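Aureochrome1-like protein (Ochromonas danica, PDB 6I20) binds flavin mononucleotide in a PAS-fold domain and probably serves as a blue-light sensor of the aureochrome type. Local coordinates at residues 39-47 with 86-94. Numbering follows the deposited sequence.
With EDO (1,2-ethanediol), chain G.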
ATOM      1  N   THR A  39      -3.070  -3.847 -12.279  1.00 17.48           N
ATOM      2  CA  THR A  39      -3.696  -3.040 -13.308  1.00 18.79           C
ATOM      3  C   THR A  39      -3.531  -1.548 -13.042  1.00 18.15           C
ATOM      4  O   THR A  39      -3.210  -0.790 -13.973  1.00 20.32           O
ATOM      5  CB  THR A  39      -5.156  -3.401 -13.455  1.00 21.11           C
ATOM      6  OG1 THR A  39      -5.202  -4.791 -13.799  1.00 23.38           O
ATOM      7  CG2 THR A  39      -5.830  -2.569 -14.543  1.00 22.76           C
ATOM      8  N   LEU A  40      -3.687  -1.156 -11.792  1.00 17.62           N
ATOM      9  CA  LEU A  40      -3.536   0.257 -11.390  1.00 17.82           C
ATOM     10  C   LEU A  40      -2.131   0.758 -11.699  1.00 17.64           C
ATOM     11  O   LEU A  40      -1.966   1.844 -12.227  1.00 19.84           O
ATOM     12  CB  LEU A  40      -3.806   0.404  -9.892  1.00 18.99           C
ATOM     13  CG  LEU A  40      -3.442   1.739  -9.244  1.00 19.88           C
ATOM     14  CD1 LEU A  40      -4.317   2.837  -9.841  1.00 22.03           C
ATOM     15  CD2 LEU A  40      -3.616   1.617  -7.729  1.00 20.11           C
ATOM     16  N   THR A  41      -1.130  -0.014 -11.301  1.00 17.08           N
ATOM     17  CA  THR A  41       0.250   0.428 -11.367  1.00 16.55           C
ATOM     18  C   THR A  41       0.952   0.111 -12.678  1.00 17.56           C
ATOM     19  O   THR A  41       2.012   0.734 -12.961  1.00 17.62           O
ATOM     20  CB  THR A  41       1.069  -0.172 -10.218  1.00 15.91           C
ATOM     21  OG1 THR A  41       1.204  -1.592 -10.401  1.00 16.08           O
ATOM     22  CG2 THR A  41       0.502   0.176  -8.876  1.00 16.18           C
ATOM     23  N   GLY A  42       0.424  -0.807 -13.482  1.00 17.59           N
ATOM     24  CA  GLY A  42       1.076  -1.222 -14.726  1.00 19.38           C
ATOM     25  C   GLY A  42       2.185  -2.253 -14.618  1.00 18.71           C
ATOM     26  O   GLY A  42       2.769  -2.623 -15.641  1.00 21.84           O
ATOM     27  N   TYR A  43       2.499  -2.730 -13.409  1.00 17.68           N
ATOM     28  CA  TYR A  43       3.548  -3.712 -13.207  1.00 16.65           C
ATOM     29  C   TYR A  43       3.003  -5.117 -13.309  1.00 17.29           C
ATOM     30  O   TYR A  43       1.841  -5.349 -12.930  1.00 18.97           O
ATOM     31  CB  TYR A  43       4.234  -3.524 -11.841  1.00 17.03           C
ATOM     32  CG  TYR A  43       5.087  -2.277 -11.766  1.00 16.45           C
ATOM     33  CD1 TYR A  43       6.417  -2.309 -12.143  1.00 17.87           C
ATOM     34  CD2 TYR A  43       4.566  -1.053 -11.362  1.00 17.47           C
ATOM     35  CE1 TYR A  43       7.194  -1.165 -12.099  1.00 18.59           C
ATOM     36  CE2 TYR A  43       5.343   0.084 -11.310  1.00 18.29           C
ATOM     37  CZ  TYR A  43       6.658   0.027 -11.700  1.00 18.10           C
ATOM     38  OH  TYR A  43       7.435   1.149 -11.670  1.00 20.06           O
ATOM     39  N   ALA A  44       3.793  -6.051 -13.812  1.00 16.81           N
ATOM     40  CA  ALA A  44       3.497  -7.467 -13.761  1.00 16.94           C
ATOM     41  C   ALA A  44       3.745  -7.980 -12.355  1.00 15.87           C
ATOM     42  O   ALA A  44       4.573  -7.472 -11.591  1.00 15.37           O
ATOM     43  CB  ALA A  44       4.331  -8.240 -14.766  1.00 18.40           C
ATOM     44  N   LEU A  45       3.045  -9.052 -11.993  1.00 15.55           N
ATOM     45  CA  LEU A  45       3.226  -9.642 -10.659  1.00 15.65           C
ATOM     46  C   LEU A  45       4.706  -9.996 -10.382  1.00 15.77           C
ATOM     47  O   LEU A  45       5.223  -9.758  -9.282  1.00 15.60           O
ATOM     48  CB  LEU A  45       2.366 -10.915 -10.501  1.00 15.95           C
ATOM     49  CG  LEU A  45       2.367 -11.539  -9.110  1.00 16.25           C
ATOM     50  CD1 LEU A  45       1.856 -10.584  -8.026  1.00 16.79           C
ATOM     51  CD2 LEU A  45       1.509 -12.798  -9.142  1.00 16.53           C
ATOM     52  N   SER A  46       5.376 -10.513 -11.406  1.00 15.81           N
ATOM     53  CA  SER A  46       6.783 -10.898 -11.314  1.00 16.56           C
ATOM     54  C   SER A  46       7.718  -9.709 -11.124  1.00 15.96           C
ATOM     55  O   SER A  46       8.896  -9.940 -10.806  1.00 17.62           O
ATOM     56  CB  SER A  46       7.152 -11.655 -12.590  1.00 17.59           C
ATOM     57  OG  SER A  46       6.824 -10.856 -13.708  1.00 18.69           O
ATOM     58  N   GLU A  47       7.245  -8.484 -11.301  1.00 15.59           N
ATOM     59  CA  GLU A  47       8.023  -7.278 -11.081  1.00 15.76           C
ATOM     60  C   GLU A  47       7.780  -6.664  -9.717  1.00 16.02           C
ATOM     61  O   GLU A  47       8.450  -5.707  -9.345  1.00 17.54           O
ATOM     62  CB  GLU A  47       7.693  -6.231 -12.164  1.00 16.56           C
ATOM     63  CG  GLU A  47       8.106  -6.667 -13.536  1.00 17.89           C
ATOM     64  CD  GLU A  47       7.719  -5.700 -14.609  1.00 19.33           C
ATOM     65  OE1 GLU A  47       6.533  -5.328 -14.724  1.00 19.05           O
ATOM     66  OE2 GLU A  47       8.619  -5.277 -15.365  1.00 21.24           O
ATOM     67  N   TYR A  86       3.494   6.766  -9.029  1.00 15.43           N
ATOM     68  CA  TYR A  86       3.938   6.652 -10.418  1.00 16.35           C
ATOM     69  C   TYR A  86       3.710   5.224 -10.922  1.00 16.39           C
ATOM     70  O   TYR A  86       4.089   4.243 -10.254  1.00 16.99           O
ATOM     71  CB  TYR A  86       5.446   6.938 -10.525  1.00 16.78           C
ATOM     72  CG  TYR A  86       5.809   8.390 -10.301  1.00 17.61           C
ATOM     73  CD1 TYR A  86       5.788   8.945  -9.030  1.00 17.94           C
ATOM     74  CD2 TYR A  86       6.202   9.200 -11.362  1.00 19.39           C
ATOM     75  CE1 TYR A  86       6.115  10.262  -8.814  1.00 19.23           C
ATOM     76  CE2 TYR A  86       6.560  10.516 -11.142  1.00 19.85           C
ATOM     77  CZ  TYR A  86       6.491  11.047  -9.856  1.00 20.84           C
ATOM     78  OH  TYR A  86       6.789  12.387  -9.564  1.00 23.67           O
ATOM     79  N   ARG A  87       3.117   5.115 -12.111  1.00 16.42           N
ATOM     80  CA  ARG A  87       2.965   3.824 -12.780  1.00 15.30           C
ATOM     81  C   ARG A  87       4.277   3.454 -13.468  1.00 17.26           C
ATOM     82  O   ARG A  87       5.194   4.276 -13.607  1.00 18.11           O
ATOM     83  CB  ARG A  87       1.853   3.895 -13.820  1.00 17.40           C
ATOM     84  CG  ARG A  87       0.503   4.265 -13.220  1.00 18.56           C
ATOM     85  CD  ARG A  87      -0.612   3.995 -14.217  1.00 19.57           C
ATOM     86  NE  ARG A  87      -1.937   4.353 -13.699  1.00 20.16           N
ATOM     87  CZ  ARG A  87      -2.421   5.591 -13.672  1.00 21.34           C
ATOM     88  NH1 ARG A  87      -1.691   6.611 -14.135  1.00 22.89           N
ATOM     89  NH2 ARG A  87      -3.633   5.823 -13.191  1.00 22.79           N
ATOM     90  N   LYS A  88       4.348   2.219 -13.968  1.00 16.77           N
ATOM     91  CA  LYS A  88       5.534   1.728 -14.671  0.70 17.93           C
ATOM     92  C   LYS A  88       5.844   2.648 -15.840  1.00 19.21           C
ATOM     93  O   LYS A  88       7.027   2.873 -16.125  1.00 20.82           O
ATOM     94  CB  LYS A  88       5.324   0.265 -15.132  0.70 18.46           C
ATOM     95  CG  LYS A  88       6.581  -0.350 -15.741  0.70 19.44           C
ATOM     96  CD  LYS A  88       6.579  -1.862 -15.851  0.70 20.36           C
ATOM     97  CE  LYS A  88       5.608  -2.348 -16.886  0.70 20.67           C
ATOM     98  NZ  LYS A  88       5.703  -3.827 -17.060  0.70 20.04           N
ATOM     99  N   ASP A  89       4.810   3.148 -16.525  1.00 19.41           N
ATOM    100  CA  ASP A  89       5.021   4.044 -17.685  1.00 21.24           C
ATOM    101  C   ASP A  89       5.371   5.497 -17.319  1.00 20.99           C
ATOM    102  O   ASP A  89       5.552   6.329 -18.227  1.00 23.30           O
ATOM    103  CB  ASP A  89       3.841   3.969 -18.674  1.00 23.78           C
ATOM    104  CG  ASP A  89       2.541   4.568 -18.144  1.00 24.53           C
ATOM    105  OD1 ASP A  89       2.516   5.164 -17.039  1.00 23.25           O
ATOM    106  OD2 ASP A  89       1.512   4.451 -18.886  1.00 30.49           O
ATOM    107  N   GLY A  90       5.467   5.803 -16.009  1.00 19.87           N
ATOM    108  CA  GLY A  90       5.828   7.132 -15.540  1.00 20.34           C
ATOM    109  C   GLY A  90       4.655   8.064 -15.332  1.00 21.17           C
ATOM    110  O   GLY A  90       4.846   9.150 -14.809  1.00 22.02           O
ATOM    111  N   SER A  91       3.441   7.659 -15.724  1.00 20.67           N
ATOM    112  CA  SER A  91       2.265   8.473 -15.471  1.00 20.14           C
ATOM    113  C   SER A  91       1.998   8.475 -13.959  1.00 19.41           C
ATOM    114  O   SER A  91       2.352   7.525 -13.260  1.00 18.77           O
ATOM    115  CB  SER A  91       1.048   7.951 -16.253  1.00 21.65           C
ATOM    116  OG  SER A  91       0.648   6.642 -15.883  1.00 22.21           O
ATOM    117  N   THR A  92       1.363   9.540 -13.493  1.00 19.92           N
ATOM    118  CA  THR A  92       1.118   9.709 -12.066  1.00 19.70           C
ATOM    119  C   THR A  92      -0.341   9.605 -11.716  1.00 20.53           C
ATOM    120  O   THR A  92      -1.215   9.823 -12.557  1.00 22.34           O
ATOM    121  CB  THR A  92       1.670  11.027 -11.530  1.00 20.19           C
ATOM    122  OG1 THR A  92       1.086  12.130 -12.218  1.00 22.79           O
ATOM    123  CG2 THR A  92       3.203  11.083 -11.717  1.00 20.92           C
ATOM    124  N   PHE A  93      -0.582   9.276 -10.454  1.00 18.86           N
ATOM    125  CA  PHE A  93      -1.930   9.233  -9.911  1.00 19.53           C
ATOM    126  C   PHE A  93      -1.853   9.537  -8.440  1.00 18.88           C
ATOM    127  O   PHE A  93      -0.846   9.269  -7.798  1.00 17.70           O
ATOM    128  CB  PHE A  93      -2.600   7.881 -10.172  1.00 20.93           C
ATOM    129  CG  PHE A  93      -1.965   6.704  -9.495  1.00 19.75           C
ATOM    130  CD1 PHE A  93      -0.869   6.066 -10.066  1.00 19.70           C
ATOM    131  CD2 PHE A  93      -2.447   6.197  -8.289  1.00 18.56           C
ATOM    132  CE1 PHE A  93      -0.267   4.963  -9.472  1.00 19.36           C
ATOM    133  CE2 PHE A  93      -1.853   5.088  -7.700  1.00 18.85           C
ATOM    134  CZ  PHE A  93      -0.767   4.474  -8.282  1.00 19.44           C
ATOM    135  N   TRP A  94      -2.955  10.056  -7.904  1.00 19.13           N
ATOM    136  CA  TRP A  94      -3.073  10.240  -6.451  1.00 18.65           C
ATOM    137  C   TRP A  94      -3.614   8.959  -5.838  1.00 17.66           C
ATOM    138  O   TRP A  94      -4.613   8.417  -6.318  1.00 18.63           O
ATOM    139  CB  TRP A  94      -3.973  11.426  -6.115  1.00 19.74           C
ATOM    140  CG  TRP A  94      -3.329  12.732  -6.431  1.00 21.79           C
ATOM    141  CD1 TRP A  94      -3.439  13.457  -7.586  1.00 25.17           C
ATOM    142  CD2 TRP A  94      -2.399  13.422  -5.611  1.00 21.52           C
ATOM    143  NE1 TRP A  94      -2.661  14.587  -7.508  1.00 27.34           N
ATOM    144  CE2 TRP A  94      -2.010  14.590  -6.308  1.00 24.56           C
ATOM    145  CE3 TRP A  94      -1.857  13.177  -4.354  1.00 21.91           C
ATOM    146  CZ2 TRP A  94      -1.128  15.506  -5.767  1.00 25.74           C
ATOM    147  CZ3 TRP A  94      -1.030  14.091  -3.801  1.00 24.11           C
ATOM    148  CH2 TRP A  94      -0.668  15.248  -4.504  1.00 25.12           C
TER
HETATM  149  C1  EDO G 403      -7.698  -6.053 -14.633  1.00 37.17           C
HETATM  150  O1  EDO G 403      -8.639  -6.893 -15.317  1.00 52.55           O
HETATM  151  C2  EDO G 403      -8.442  -5.067 -13.743  1.00 38.70           C
HETATM  152  O2  EDO G 403      -8.064  -5.199 -12.366  1.00 37.50           O
HETATM  153  O   HOH W   1       3.066  -5.169 -17.170  1.00 29.97           O
HETATM  154  O   HOH W   2       6.645   3.307 -10.429  1.00 19.86           O
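K88 lies across one face of the Y43 ring and, in one of its two modelled conformers, reaches on to E47, tying the loop after helix 35-41 and the start of helix 45-48 to the hairpin turn that joins strands 79-86 and 92-103 of the antiparallel sheet of this PAS fold. CB of K88 stands over the ring centre, 3.7 Å from the centroid and 11° off the normal, a CH-pi contact. Beyond it the lysine chain of this conformer bends at chi3 (70°), which swings NZ off the ring and onto OE1 of E47 in a salt bridge of 2.9 Å. OE1 is then gripped twice: NZ meets its syn lone pair, A44 N its anti one. Water 1 bridges the same NZ to G42 O. At the ring's edge, water 2 lies in plane and links Y43 OH to Y86 O, while F55 packs edge-to-face against the same ring. Replacing Y43 by an alanine is likely to strip the aliphatic part of K88 of the ring it lies on and leave water 2 without its phenolic partner. The helix end is also held through its backbone: K88 N donates to T41 O at 2.9 Å, and R87 NE bonds weakly to L40 O. The R87 guanidinium has F93 CD1 over one face and donates from NH1 to S91 OG, nearly in its plane. With chi1 at 169°, L40 points CG opposite the backbone nitrogen, bringing its methyls to the buried F93; CD1 sits above that ring, toward the rim, and CD2 comes within 3.9 Å of F93 CE2.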